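Local coordinates for protein Glucanase/chitosanase (Paenibacillus fukuinensis, PDB 4ZY9) that recognises chitosan through this CBM32 beta-sandwich module, one part of a larger multidomain enzyme that probably hydrolyses chitosan and beta-glucans, at residues N8-K13 and V52-S57; I77-D82 and R110-V115. The protein carries 1 engineered substitution. One frame throughout, in Å; residues are numbered along the deposited sequence.

From the N terminus, interaction 1 sets the loop leading into strand 14-17 against the end of strand 48-54, closing off 38 intervening residues. Only after it is complete does interaction 2 open, joining strand 75-80 to residues 110-115 across 27 intervening residues; the two loops are therefore in series and do not cross. Both include a corner where the chain changes sheets: at 55-56 it leaves strand 48-54 for strand 57-67, and at 113 it returns from strand 109-112 to strand 114-122. Strands 48-54 and 114-122 are neighbours, joined by the hydrogen bond from Leu-54 N to Lys-113 O; beyond the corner, Ser-57 OG hydrogen-bonds to Asn-81 OD1. Both contacts tie the two sheets together near these corners.

Interaction 1 of 2, residues N8-K13 and V52-S57; sequences NLALNK and VNLGSS
Leu-54 and Lys-13 bury the most surface here, followed by Val-52. The Leu-54 side chain, with CG beside its backbone N (chi1 -55°), brings CD2 up to the first turn of 8-13, 3.7 Å from Leu-9 O and 3.9 Å from Ala-10 CA. Lys-13 runs alongside strand 48-54. Its CB lies 3.5 Å from Val-52 CG2, a tight carbon contact, and 3.3 Å from Asn-53 O. In one of its two modelled conformers the chain bends at chi2 and chi4, carrying CE to 3.0 Å from Leu-54 O and turning NZ back to Leu-9 O, a 3.2 Å hydrogen bond made from above the carbonyl plane. In this CBM32 beta-sandwich the loop before strand 14-17 thus lies over the end of the neighbouring strand; no hydrogen bond runs between 8-13 and 52-57, and the backbone pairing starts just after, Asn-53 with Thr-14. Two overlapping turns shape the loop, type I from Asn-8 to Leu-11 and type II from Ala-10 to Lys-13; Asn-8 OD1 adds an Asx turn by accepting from Ala-10 N. Ala-10 CB reaches Val-52 CG1 at 4.1 Å, and Phe-31 touches both residues, while Val-60 packs on Leu-54.

Interaction 2 of 2, residues I77-D82 and R110-V115; sequences IQVSND and RTAKYV
Ser-80 and Tyr-114 form an antiparallel hydrogen-bonded pair, Ser-80 N to Tyr-114 O and Tyr-114 N to Ser-80 O, each 3.0 Å and in the acceptor's carbonyl plane. Ser-80 O also accepts from Lys-113 N at 2.9 Å, so Lys-113 and Tyr-114 both face Ser-80 in a classic beta bulge, at the corner between the two sheets of the sandwich. On the other side of the strand, Val-79 sets CB 3.8 Å from Ala-112 CB and CG1 4.2 Å from Val-115 CG2, while Arg-110 crosses it at about a right angle, Arg-110 CD 3.6 Å from Val-79 CG2. The Tyr-114 ring presents its CE2 edge to Asp-82 O at 3.2 Å, and Lys-113 CG lies above one ring face, offset toward the rim. Further out, Tyr-114 OH and Lys-113 NZ both hydrogen-bond to Ser-83 O. An alanine in place of Tyr-114 would remove the ring and its OH, and would probably loosen residues 82-83 and the packing around Tyr-51 and Pro-86. Ser-80 OG accepts from Asp-82 N in an ST turn, and Asp-82 OD2 from the backbone N of Thr-87 and Asn-88. Those two donors would probably stabilise the Asp-82 carboxylate in its charged form.

Interaction 1 of 2, residues N8-K13 and V52-S57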
loop_
_atom_site.group_PDB
_atom_site.type_symbol
_atom_site.label_atom_id
_atom_site.label_comp_id
_atom_site.label_asym_id
_atom_site.label_seq_id
_atom_site.Cartn_x
_atom_site.Cartn_y
_atom_site.Cartn_z
ATOM N N ASN A 8 -0.925 -7.615 12.252
ATOM C CA ASN A 8 -1.224 -6.942 10.949
ATOM C C ASN A 8 -2.657 -6.486 10.889
ATOM O O ASN A 8 -3.626 -7.326 10.714
ATOM C CB ASN A 8 -0.913 -7.836 9.833
ATOM C CG ASN A 8 -1.355 -7.293 8.484
ATOM O OD1 ASN A 8 -1.571 -6.098 8.321
ATOM N ND2 ASN A 8 -1.407 -8.155 7.502
ATOM N N LEU A 9 -2.893 -5.199 11.034
ATOM C CA LEU A 9 -4.235 -4.635 11.133
ATOM C C LEU A 9 -4.961 -4.634 9.811
ATOM O O LEU A 9 -6.190 -4.438 9.742
ATOM C CB LEU A 9 -4.167 -3.159 11.626
ATOM C CG LEU A 9 -3.491 -3.022 12.979
ATOM C CD1 LEU A 9 -3.186 -1.542 13.210
ATOM C CD2 LEU A 9 -4.174 -3.760 14.101
ATOM N N ALA A 10 -4.213 -4.854 8.734
ATOM C CA ALA A 10 -4.782 -4.765 7.394
ATOM C C ALA A 10 -5.231 -6.084 6.812
ATOM O O ALA A 10 -5.771 -6.130 5.703
ATOM C CB ALA A 10 -3.756 -4.146 6.453
ATOM N N LEU A 11 -4.954 -7.188 7.541
ATOM C CA LEU A 11 -5.271 -8.515 6.952
ATOM C C LEU A 11 -6.738 -8.696 6.636
ATOM O O LEU A 11 -7.600 -8.483 7.448
ATOM C CB LEU A 11 -4.766 -9.571 7.967
ATOM C CG LEU A 11 -4.956 -11.023 7.531
ATOM C CD1 LEU A 11 -4.047 -11.307 6.342
ATOM C CD2 LEU A 11 -4.751 -11.986 8.646
ATOM N N ASN A 12 -7.019 -9.068 5.428
ATOM C CA ASN A 12 -8.407 -9.374 5.037
ATOM C C ASN A 12 -9.294 -8.149 4.968
ATOM O O ASN A 12 -10.491 -8.339 4.948
ATOM C CB ASN A 12 -9.052 -10.409 6.005
ATOM C CG ASN A 12 -8.290 -11.737 6.062
ATOM O OD1 ASN A 12 -8.124 -12.328 7.156
ATOM N ND2 ASN A 12 -7.732 -12.168 4.917
ATOM N N LYS A 13 -8.747 -6.918 5.017
ATOM C CA LYS A 13 -9.537 -5.715 5.004
ATOM C C LYS A 13 -9.759 -5.286 3.565
ATOM O O LYS A 13 -9.085 -5.719 2.649
ATOM C CB LYS A 13 -8.817 -4.627 5.717
ATOM C CG LYS A 13 -8.615 -4.846 7.189
ATOM C CD LYS A 13 -9.922 -4.998 7.950
ATOM C CE LYS A 13 -9.731 -4.751 9.398
ATOM N NZ LYS A 13 -9.005 -5.926 9.852
ATOM N N VAL A 52 -5.826 0.608 1.966
ATOM C CA VAL A 52 -6.636 -0.294 2.779
ATOM C C VAL A 52 -7.478 0.489 3.728
ATOM O O VAL A 52 -7.043 1.462 4.299
ATOM C CB VAL A 52 -5.778 -1.361 3.476
ATOM C CG1 VAL A 52 -4.777 -0.784 4.420
ATOM C CG2 VAL A 52 -6.633 -2.425 4.099
ATOM N N ASN A 53 -8.745 0.007 3.919
ATOM C CA ASN A 53 -9.674 0.502 4.932
ATOM C C ASN A 53 -9.535 -0.385 6.114
ATOM O O ASN A 53 -9.956 -1.577 6.045
ATOM C CB ASN A 53 -11.079 0.471 4.305
ATOM C CG ASN A 53 -12.140 0.977 5.269
ATOM O OD1 ASN A 53 -11.935 1.060 6.446
ATOM N ND2 ASN A 53 -13.327 1.253 4.736
ATOM N N LEU A 54 -8.950 0.074 7.176
ATOM C CA LEU A 54 -8.809 -0.723 8.386
ATOM C C LEU A 54 -10.106 -1.043 9.130
ATOM O O LEU A 54 -10.106 -1.855 10.073
ATOM C CB LEU A 54 -7.776 -0.063 9.309
ATOM C CG LEU A 54 -6.406 0.226 8.774
ATOM C CD1 LEU A 54 -5.616 0.934 9.768
ATOM C CD2 LEU A 54 -5.739 -1.068 8.305
ATOM N N GLY A 55 -11.189 -0.434 8.693
ATOM C CA GLY A 55 -12.543 -0.759 9.234
ATOM C C GLY A 55 -12.992 0.291 10.227
ATOM O O GLY A 55 -14.183 0.502 10.425
ATOM N N SER A 56 -12.069 0.950 10.870
ATOM C CA SER A 56 -12.273 1.892 11.990
ATOM C C SER A 56 -10.994 2.657 12.154
ATOM O O SER A 56 -9.950 2.232 11.536
ATOM C CB SER A 56 -12.650 1.166 13.277
ATOM O OG SER A 56 -11.614 0.323 13.758
ATOM N N SER A 57 -11.040 3.715 12.915
ATOM C CA SER A 57 -9.802 4.422 13.274
ATOM C C SER A 57 -8.877 3.565 14.129
ATOM O O SER A 57 -9.308 3.107 15.210
ATOM C CB SER A 57 -10.148 5.707 13.961
ATOM O OG SER A 57 -10.830 6.562 13.081
#

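Interaction 2 of 2, residues I77-D82 and R110-V115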
loop_
_atom_site.group_PDB
_atom_site.type_symbol
_atom_site.label_atom_id
_atom_site.label_comp_id
_atom_site.label_asym_id
_atom_site.label_seq_id
_atom_site.Cartn_x
_atom_site.Cartn_y
_atom_site.Cartn_z
ATOM N N ILE A 77 4.139 6.689 1.706
ATOM C CA ILE A 77 3.131 6.077 2.584
ATOM C C ILE A 77 2.318 7.178 3.172
ATOM O O ILE A 77 2.903 8.142 3.722
ATOM C CB ILE A 77 3.750 5.159 3.678
ATOM C CG1 ILE A 77 4.593 4.115 3.085
ATOM C CG2 ILE A 77 2.638 4.614 4.562
ATOM C CD1 ILE A 77 3.826 3.127 2.237
ATOM N N GLN A 78 1.009 7.088 3.084
ATOM C CA GLN A 78 0.112 8.152 3.557
ATOM C C GLN A 78 -0.978 7.604 4.394
ATOM O O GLN A 78 -1.374 6.420 4.235
ATOM C CB GLN A 78 -0.478 8.904 2.386
ATOM C CG GLN A 78 0.550 9.350 1.361
ATOM C CD GLN A 78 -0.060 10.040 0.182
ATOM O OE1 GLN A 78 -1.253 9.857 -0.059
ATOM N NE2 GLN A 78 0.762 10.615 -0.719
ATOM N N VAL A 79 -1.521 8.384 5.321
ATOM C CA VAL A 79 -2.598 7.952 6.184
ATOM C C VAL A 79 -3.717 8.991 6.111
ATOM O O VAL A 79 -3.462 10.195 5.989
ATOM C CB VAL A 79 -2.106 7.746 7.626
ATOM C CG1 VAL A 79 -1.154 6.515 7.698
ATOM C CG2 VAL A 79 -1.475 8.966 8.269
ATOM N N SER A 80 -4.901 8.488 6.388
ATOM C CA SER A 80 -6.105 9.364 6.501
ATOM C C SER A 80 -6.990 8.844 7.637
ATOM O O SER A 80 -7.191 7.641 7.787
ATOM C CB SER A 80 -6.883 9.363 5.187
ATOM O OG SER A 80 -8.200 9.961 5.386
ATOM N N ASN A 81 -7.512 9.813 8.455
ATOM C CA ASN A 81 -8.504 9.500 9.434
ATOM C C ASN A 81 -9.860 10.112 9.047
ATOM O O ASN A 81 -10.730 10.268 9.935
ATOM C CB ASN A 81 -8.028 9.972 10.820
ATOM C CG ASN A 81 -8.806 9.292 11.880
ATOM O OD1 ASN A 81 -9.240 8.168 11.787
ATOM N ND2 ASN A 81 -8.943 9.994 13.024
ATOM N N ASP A 82 -10.122 10.309 7.768
ATOM C CA ASP A 82 -11.496 10.615 7.320
ATOM C C ASP A 82 -12.339 9.375 7.575
ATOM O O ASP A 82 -11.911 8.254 7.591
ATOM C CB ASP A 82 -11.472 10.824 5.838
ATOM C CG ASP A 82 -10.739 12.072 5.366
ATOM O OD1 ASP A 82 -10.822 13.149 5.977
ATOM O OD2 ASP A 82 -10.029 12.044 4.353
ATOM N N ARG A 110 0.245 7.412 14.395
ATOM C CA ARG A 110 -0.917 8.206 13.897
ATOM C C ARG A 110 -2.151 7.422 14.104
ATOM O O ARG A 110 -2.126 6.185 14.288
ATOM C CB ARG A 110 -0.640 8.552 12.440
ATOM C CG ARG A 110 0.138 9.871 12.419
ATOM C CD ARG A 110 0.390 10.325 11.082
ATOM N NE ARG A 110 1.551 11.195 11.067
ATOM C CZ ARG A 110 1.513 12.497 11.098
ATOM N NH1 ARG A 110 0.359 13.113 11.035
ATOM N NH2 ARG A 110 2.651 13.186 11.128
ATOM N N THR A 111 -3.307 8.082 14.092
ATOM C CA THR A 111 -4.589 7.394 14.050
ATOM C C THR A 111 -5.070 7.464 12.587
ATOM O O THR A 111 -5.079 8.529 11.968
ATOM C CB THR A 111 -5.680 8.036 14.911
ATOM O OG1 THR A 111 -5.132 8.063 16.249
ATOM C CG2 THR A 111 -6.955 7.327 14.754
ATOM N N ALA A 112 -5.374 6.299 12.042
ATOM C CA ALA A 112 -5.819 6.219 10.623
ATOM C C ALA A 112 -6.872 5.175 10.460
ATOM O O ALA A 112 -6.861 4.145 11.112
ATOM C CB ALA A 112 -4.609 5.852 9.741
ATOM N N LYS A 113 -7.805 5.484 9.581
ATOM C CA LYS A 113 -8.734 4.504 9.046
ATOM C C LYS A 113 -8.213 3.969 7.727
ATOM O O LYS A 113 -8.529 2.801 7.360
ATOM C CB LYS A 113 -10.125 5.100 8.892
ATOM C CG LYS A 113 -11.154 4.107 8.397
ATOM C CD LYS A 113 -12.546 4.680 8.362
ATOM C CE LYS A 113 -13.513 3.703 7.769
ATOM N NZ LYS A 113 -14.889 4.252 7.663
ATOM N N TYR A 114 -7.478 4.736 6.975
ATOM C CA TYR A 114 -6.957 4.341 5.674
ATOM C C TYR A 114 -5.469 4.516 5.560
ATOM O O TYR A 114 -4.954 5.541 6.056
ATOM C CB TYR A 114 -7.633 5.116 4.531
ATOM C CG TYR A 114 -9.123 5.125 4.536
ATOM C CD1 TYR A 114 -9.869 4.114 3.975
ATOM C CD2 TYR A 114 -9.822 6.132 5.195
ATOM C CE1 TYR A 114 -11.273 4.120 3.949
ATOM C CE2 TYR A 114 -11.258 6.141 5.213
ATOM C CZ TYR A 114 -11.897 5.172 4.563
ATOM O OH TYR A 114 -13.303 5.161 4.631
ATOM N N VAL A 115 -4.787 3.581 4.917
ATOM C CA VAL A 115 -3.336 3.657 4.773
ATOM C C VAL A 115 -3.029 3.407 3.289
ATOM O O VAL A 115 -3.555 2.392 2.744
ATOM C CB VAL A 115 -2.626 2.625 5.674
ATOM C CG1 VAL A 115 -1.108 2.752 5.499
ATOM C CG2 VAL A 115 -3.041 2.828 7.089
#